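Local coordinates for ribosome-inactivating protein 3 (PDB 2PQG) that belongs to the ribosome-inactivating protein family of plants, as a maize member with the mixed alpha and beta fold of that family, at residues L41-T54 and T64-G76. Numbering follows the deposited sequence.
Sequences LPPEKKVPELWLYT and TLAIRMDNLYLVG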
loop_
_atom_site.group_PDB
_atom_site.type_symbol
_atom_site.label_atom_id
_atom_site.label_comp_id
_atom_site.label_asym_id
_atom_site.label_seq_id
_atom_site.Cartn_x
_atom_site.Cartn_y
_atom_site.Cartn_z
ATOM N N LEU A 41 -4.103 -15.225 4.882
ATOM C CA LEU A 41 -2.686 -15.030 4.596
ATOM C C LEU A 41 -1.791 -15.793 5.565
ATOM O O LEU A 41 -2.237 -16.216 6.631
ATOM C CB LEU A 41 -2.346 -13.541 4.651
ATOM C CG LEU A 41 -3.048 -12.683 3.603
ATOM C CD1 LEU A 41 -2.779 -11.220 3.890
ATOM C CD2 LEU A 41 -2.568 -13.050 2.218
ATOM N N PRO A 42 -0.511 -15.990 5.199
ATOM C CA PRO A 42 0.421 -16.710 6.072
ATOM C C PRO A 42 0.530 -16.007 7.424
ATOM O O PRO A 42 0.432 -14.784 7.499
ATOM C CB PRO A 42 1.733 -16.647 5.295
ATOM C CG PRO A 42 1.282 -16.570 3.860
ATOM C CD PRO A 42 0.141 -15.609 3.930
ATOM N N PRO A 43 0.730 -16.770 8.514
ATOM C CA PRO A 43 0.846 -16.153 9.841
ATOM C C PRO A 43 2.011 -15.184 9.915
ATOM O O PRO A 43 3.082 -15.433 9.357
ATOM C CB PRO A 43 1.023 -17.354 10.768
ATOM C CG PRO A 43 1.680 -18.370 9.884
ATOM C CD PRO A 43 0.897 -18.230 8.604
ATOM N N GLU A 44 1.797 -14.076 10.615
ATOM C CA GLU A 44 2.820 -13.060 10.747
ATOM C C GLU A 44 3.942 -13.478 11.685
ATOM O O GLU A 44 3.715 -14.175 12.670
ATOM C CB GLU A 44 2.185 -11.756 11.228
ATOM C CG GLU A 44 3.144 -10.580 11.219
ATOM C CD GLU A 44 2.431 -9.255 11.113
ATOM O OE1 GLU A 44 1.563 -9.127 10.220
ATOM O OE2 GLU A 44 2.748 -8.344 11.910
ATOM N N LYS A 45 5.157 -13.054 11.353
ATOM C CA LYS A 45 6.357 -13.339 12.143
ATOM C C LYS A 45 7.192 -12.080 12.221
ATOM O O LYS A 45 7.008 -11.162 11.425
ATOM C CB LYS A 45 7.224 -14.394 11.477
ATOM C CG LYS A 45 6.619 -15.751 11.394
ATOM C CD LYS A 45 7.603 -16.687 10.743
ATOM C CE LYS A 45 7.009 -18.062 10.608
ATOM N NZ LYS A 45 6.754 -18.658 11.951
ATOM N N LYS A 46 8.125 -12.051 13.165
ATOM C CA LYS A 46 9.010 -10.903 13.321
ATOM C C LYS A 46 9.756 -10.679 12.000
ATOM O O LYS A 46 9.904 -9.545 11.529
ATOM C CB LYS A 46 10.026 -11.163 14.430
ATOM C CG LYS A 46 10.142 -10.020 15.424
ATOM C CD LYS A 46 11.446 -10.096 16.205
ATOM C CE LYS A 46 11.458 -9.099 17.354
ATOM N NZ LYS A 46 12.039 -9.699 18.589
ATOM N N VAL A 47 10.224 -11.773 11.401
ATOM C CA VAL A 47 10.967 -11.689 10.131
ATOM C C VAL A 47 10.141 -12.226 8.956
ATOM O O VAL A 47 9.987 -13.431 8.797
ATOM C CB VAL A 47 12.288 -12.470 10.193
ATOM C CG1 VAL A 47 13.262 -11.924 9.141
ATOM C CG2 VAL A 47 12.885 -12.391 11.580
ATOM N N PRO A 48 9.612 -11.325 8.113
ATOM C CA PRO A 48 8.815 -11.669 6.936
ATOM C C PRO A 48 9.458 -12.927 6.358
ATOM O O PRO A 48 10.666 -12.947 6.070
ATOM C CB PRO A 48 8.973 -10.454 6.052
ATOM C CG PRO A 48 9.113 -9.331 7.032
ATOM C CD PRO A 48 9.907 -9.886 8.186
ATOM N N GLU A 49 8.648 -13.956 6.131
ATOM C CA GLU A 49 9.122 -15.244 5.670
ATOM C C GLU A 49 8.873 -15.585 4.212
ATOM O O GLU A 49 9.501 -16.496 3.662
ATOM C CB GLU A 49 8.557 -16.301 6.623
ATOM N N LEU A 50 7.905 -14.894 3.627
ATOM C CA LEU A 50 7.672 -14.993 2.199
ATOM C C LEU A 50 7.474 -13.554 1.710
ATOM O O LEU A 50 6.767 -12.746 2.326
ATOM C CB LEU A 50 6.460 -15.854 1.802
ATOM C CG LEU A 50 6.667 -17.345 2.029
ATOM C CD1 LEU A 50 5.342 -17.950 2.475
ATOM C CD2 LEU A 50 7.193 -18.013 0.769
ATOM N N TRP A 51 8.127 -13.226 0.605
ATOM C CA TRP A 51 8.056 -11.887 0.034
ATOM C C TRP A 51 7.424 -11.802 -1.340
ATOM O O TRP A 51 7.702 -12.639 -2.212
ATOM C CB TRP A 51 9.450 -11.282 -0.059
ATOM C CG TRP A 51 10.093 -10.955 1.262
ATOM C CD1 TRP A 51 10.803 -11.790 2.063
ATOM C CD2 TRP A 51 10.048 -9.691 1.938
ATOM N NE1 TRP A 51 11.207 -11.129 3.201
ATOM C CE2 TRP A 51 10.753 -9.839 3.150
ATOM C CE3 TRP A 51 9.473 -8.449 1.636
ATOM C CZ2 TRP A 51 10.899 -8.794 4.062
ATOM C CZ3 TRP A 51 9.620 -7.410 2.548
ATOM C CH2 TRP A 51 10.327 -7.594 3.747
ATOM N N LEU A 52 6.537 -10.821 -1.517
ATOM C CA LEU A 52 5.943 -10.569 -2.824
ATOM C C LEU A 52 6.690 -9.339 -3.375
ATOM O O LEU A 52 6.771 -8.288 -2.727
ATOM C CB LEU A 52 4.445 -10.244 -2.755
ATOM C CG LEU A 52 3.886 -9.462 -3.955
ATOM C CD1 LEU A 52 4.138 -10.212 -5.252
ATOM C CD2 LEU A 52 2.395 -9.234 -3.746
ATOM N N TYR A 53 7.270 -9.488 -4.559
ATOM C CA TYR A 53 7.996 -8.406 -5.224
ATOM C C TYR A 53 7.229 -7.959 -6.456
ATOM O O TYR A 53 7.042 -8.734 -7.396
ATOM C CB TYR A 53 9.371 -8.864 -5.692
ATOM C CG TYR A 53 10.439 -8.782 -4.642
ATOM C CD1 TYR A 53 10.246 -9.340 -3.384
ATOM C CD2 TYR A 53 11.658 -8.162 -4.914
ATOM C CE1 TYR A 53 11.244 -9.288 -2.414
ATOM C CE2 TYR A 53 12.667 -8.102 -3.949
ATOM C CZ TYR A 53 12.451 -8.668 -2.701
ATOM O OH TYR A 53 13.432 -8.614 -1.739
ATOM N N THR A 54 6.774 -6.712 -6.455
ATOM C CA THR A 54 6.058 -6.210 -7.606
ATOM C C THR A 54 6.888 -5.134 -8.273
ATOM O O THR A 54 7.263 -4.140 -7.657
ATOM C CB THR A 54 4.651 -5.670 -7.222
ATOM O OG1 THR A 54 4.768 -4.599 -6.279
ATOM C CG2 THR A 54 3.826 -6.778 -6.603
ATOM N N THR A 64 10.975 -1.588 -7.869
ATOM C CA THR A 64 10.466 -2.849 -7.353
ATOM C C THR A 64 9.974 -2.601 -5.929
ATOM O O THR A 64 10.644 -1.928 -5.143
ATOM C CB THR A 64 11.560 -3.931 -7.323
ATOM O OG1 THR A 64 12.203 -3.999 -8.602
ATOM C CG2 THR A 64 10.952 -5.288 -6.994
ATOM N N LEU A 65 8.798 -3.129 -5.602
ATOM C CA LEU A 65 8.235 -2.961 -4.261
ATOM C C LEU A 65 8.422 -4.235 -3.435
ATOM O O LEU A 65 8.099 -5.329 -3.892
ATOM C CB LEU A 65 6.739 -2.632 -4.348
ATOM C CG LEU A 65 6.263 -1.415 -5.150
ATOM C CD1 LEU A 65 4.735 -1.356 -5.095
ATOM C CD2 LEU A 65 6.873 -0.136 -4.598
ATOM N N ALA A 66 8.953 -4.096 -2.225
ATOM C CA ALA A 66 9.160 -5.250 -1.347
ATOM C C ALA A 66 7.969 -5.376 -0.399
ATOM O O ALA A 66 7.839 -4.601 0.553
ATOM C CB ALA A 66 10.448 -5.079 -0.542
ATOM N N ILE A 67 7.112 -6.361 -0.647
ATOM C CA ILE A 67 5.921 -6.552 0.169
ATOM C C ILE A 67 5.888 -7.845 0.983
ATOM O O ILE A 67 6.118 -8.926 0.454
ATOM C CB ILE A 67 4.658 -6.509 -0.716
ATOM C CG1 ILE A 67 4.545 -5.140 -1.386
ATOM C CG2 ILE A 67 3.424 -6.803 0.109
ATOM C CD1 ILE A 67 3.546 -5.100 -2.530
ATOM N N ARG A 68 5.588 -7.725 2.274
ATOM C CA ARG A 68 5.494 -8.897 3.143
ATOM C C ARG A 68 4.267 -9.684 2.721
ATOM O O ARG A 68 3.208 -9.109 2.491
ATOM C CB ARG A 68 5.295 -8.493 4.606
ATOM C CG ARG A 68 6.383 -7.648 5.211
ATOM C CD ARG A 68 5.992 -7.224 6.622
ATOM N NE ARG A 68 5.738 -8.363 7.505
ATOM C CZ ARG A 68 6.357 -8.560 8.664
ATOM N NH1 ARG A 68 7.272 -7.691 9.082
ATOM N NH2 ARG A 68 6.064 -9.623 9.405
ATOM N N MET A 69 4.400 -10.997 2.624
ATOM C CA MET A 69 3.266 -11.831 2.248
ATOM C C MET A 69 2.288 -11.985 3.406
ATOM O O MET A 69 1.081 -12.069 3.188
ATOM C CB MET A 69 3.750 -13.208 1.807
ATOM C CG MET A 69 3.918 -13.331 0.323
ATOM S SD MET A 69 2.298 -13.522 -0.423
ATOM C CE MET A 69 2.226 -15.284 -0.465
ATOM N N ASP A 70 2.801 -12.002 4.635
ATOM C CA ASP A 70 1.929 -12.180 5.786
ATOM C C ASP A 70 0.876 -11.085 6.017
ATOM O O ASP A 70 -0.270 -11.398 6.332
ATOM C CB ASP A 70 2.749 -12.434 7.071
ATOM C CG ASP A 70 3.871 -11.434 7.280
ATOM O OD1 ASP A 70 3.792 -10.316 6.736
ATOM O OD2 ASP A 70 4.829 -11.773 8.011
ATOM N N ASN A 71 1.233 -9.813 5.859
ATOM C CA ASN A 71 0.234 -8.764 6.060
ATOM C C ASN A 71 -0.008 -7.933 4.800
ATOM O O ASN A 71 -0.773 -6.968 4.819
ATOM C CB ASN A 71 0.631 -7.844 7.219
ATOM C CG ASN A 71 1.912 -7.091 6.954
ATOM O OD1 ASN A 71 2.305 -6.889 5.802
ATOM N ND2 ASN A 71 2.567 -6.652 8.021
ATOM N N LEU A 72 0.634 -8.332 3.704
ATOM C CA LEU A 72 0.523 -7.648 2.415
ATOM C C LEU A 72 0.856 -6.164 2.490
ATOM O O LEU A 72 0.209 -5.340 1.843
ATOM C CB LEU A 72 -0.879 -7.827 1.806
ATOM C CG LEU A 72 -1.202 -9.153 1.101
ATOM C CD1 LEU A 72 -2.512 -9.025 0.335
ATOM C CD2 LEU A 72 -0.081 -9.519 0.138
ATOM N N TYR A 73 1.873 -5.814 3.268
ATOM C CA TYR A 73 2.230 -4.412 3.375
ATOM C C TYR A 73 3.633 -4.121 2.894
ATOM O O TYR A 73 4.538 -4.935 3.045
ATOM C CB TYR A 73 2.081 -3.928 4.810
ATOM C CG TYR A 73 1.670 -2.477 4.895
ATOM C CD1 TYR A 73 0.373 -2.086 4.570
ATOM C CD2 TYR A 73 2.575 -1.495 5.297
ATOM C CE1 TYR A 73 -0.016 -0.751 4.646
ATOM C CE2 TYR A 73 2.198 -0.156 5.374
ATOM C CZ TYR A 73 0.900 0.209 5.051
ATOM O OH TYR A 73 0.517 1.527 5.153
ATOM N N LEU A 74 3.799 -2.933 2.327
ATOM C CA LEU A 74 5.078 -2.476 1.787
ATOM C C LEU A 74 6.145 -2.242 2.854
ATOM O O LEU A 74 5.881 -1.606 3.874
ATOM C CB LEU A 74 4.848 -1.179 1.011
ATOM C CG LEU A 74 6.010 -0.505 0.296
ATOM C CD1 LEU A 74 6.487 -1.372 -0.844
ATOM C CD2 LEU A 74 5.540 0.831 -0.233
ATOM N N VAL A 75 7.350 -2.752 2.623
ATOM C CA VAL A 75 8.438 -2.562 3.578
ATOM C C VAL A 75 9.446 -1.582 2.993
ATOM O O VAL A 75 10.021 -0.764 3.711
ATOM C CB VAL A 75 9.170 -3.880 3.890
ATOM C CG1 VAL A 75 10.219 -3.650 4.964
ATOM C CG2 VAL A 75 8.173 -4.931 4.339
ATOM N N GLY A 76 9.653 -1.668 1.683
ATOM C CA GLY A 76 10.593 -0.782 1.023
ATOM C C GLY A 76 10.524 -0.923 -0.482
ATOM O O GLY A 76 9.720 -1.697 -1.001
HETATM O O HOH W 1 -1.353 -12.881 8.718
#
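Leu52 and Ile67 form a hydrogen-bonded antiparallel pair, Leu52 N to Ile67 O at 2.8 Å and Ile67 N to Leu52 O, and the same pair of hydrogen bonds recurs between Thr54 and Leu65. One further bond, from Met69 N to Leu50 O, carries the ladder past the end of strand 64-68. Between the hydrogen-bonded pairs, Trp51 faces Arg68 and Tyr53 faces Ala66 as non-hydrogen-bonded pairs, with Tyr53 CA directing its hydrogen at Leu65 O.

The two strands follow one another in the chain and so form an antiparallel beta hairpin, 51-57 with 62-68, set within the mixed sheet of the ribosome-inactivating fold: strand 2-7 flanks it beside 51-57, strand 74-78 beside 62-68.

The polar part of the contact centres on Arg68. Its chain, bent at chi3 (59°), turns the guanidinium side-on to Asp70: Arg68 NE meets Asp70 OD1 almost straight at 2.9 Å while NH2 forms a salt bridge with OD2. Arg68 NH2 also donates to Lys45 O at 2.7 Å, an acceptor lying near the guanidinium plane. Three bonds on two nitrogens fix the rotation of the group, and the one to Lys45 O ties the loop to the end of strand 64-68. Pro48 lies over one guanidinium face, its CG 3.2 Å from Arg68 NH1. A water bridges the carbonyls of Pro42 and Asp70.

Apolar contacts of the strands divide between the two faces of the sheet. On the Trp51 side, the indole rim at Trp51 CZ3 meets Val75 CG2 at 3.4 Å edge-on and also reaches Ala66 CB, while Pro48 CB lies over one ring face, offset toward the rim. Leu52, Thr54, Leu65 and Ile67 occupy the other face, where Leu52 also packs on helix 15-27; the buried Thr54 OG1, set against Leu65 CB, has no hydrogen-bonding partner in the model. Beyond the strands, Met69 CB and CG lie against Leu50 CB, and Leu41 CD1 meets Leu72 CG at 3.8 Å.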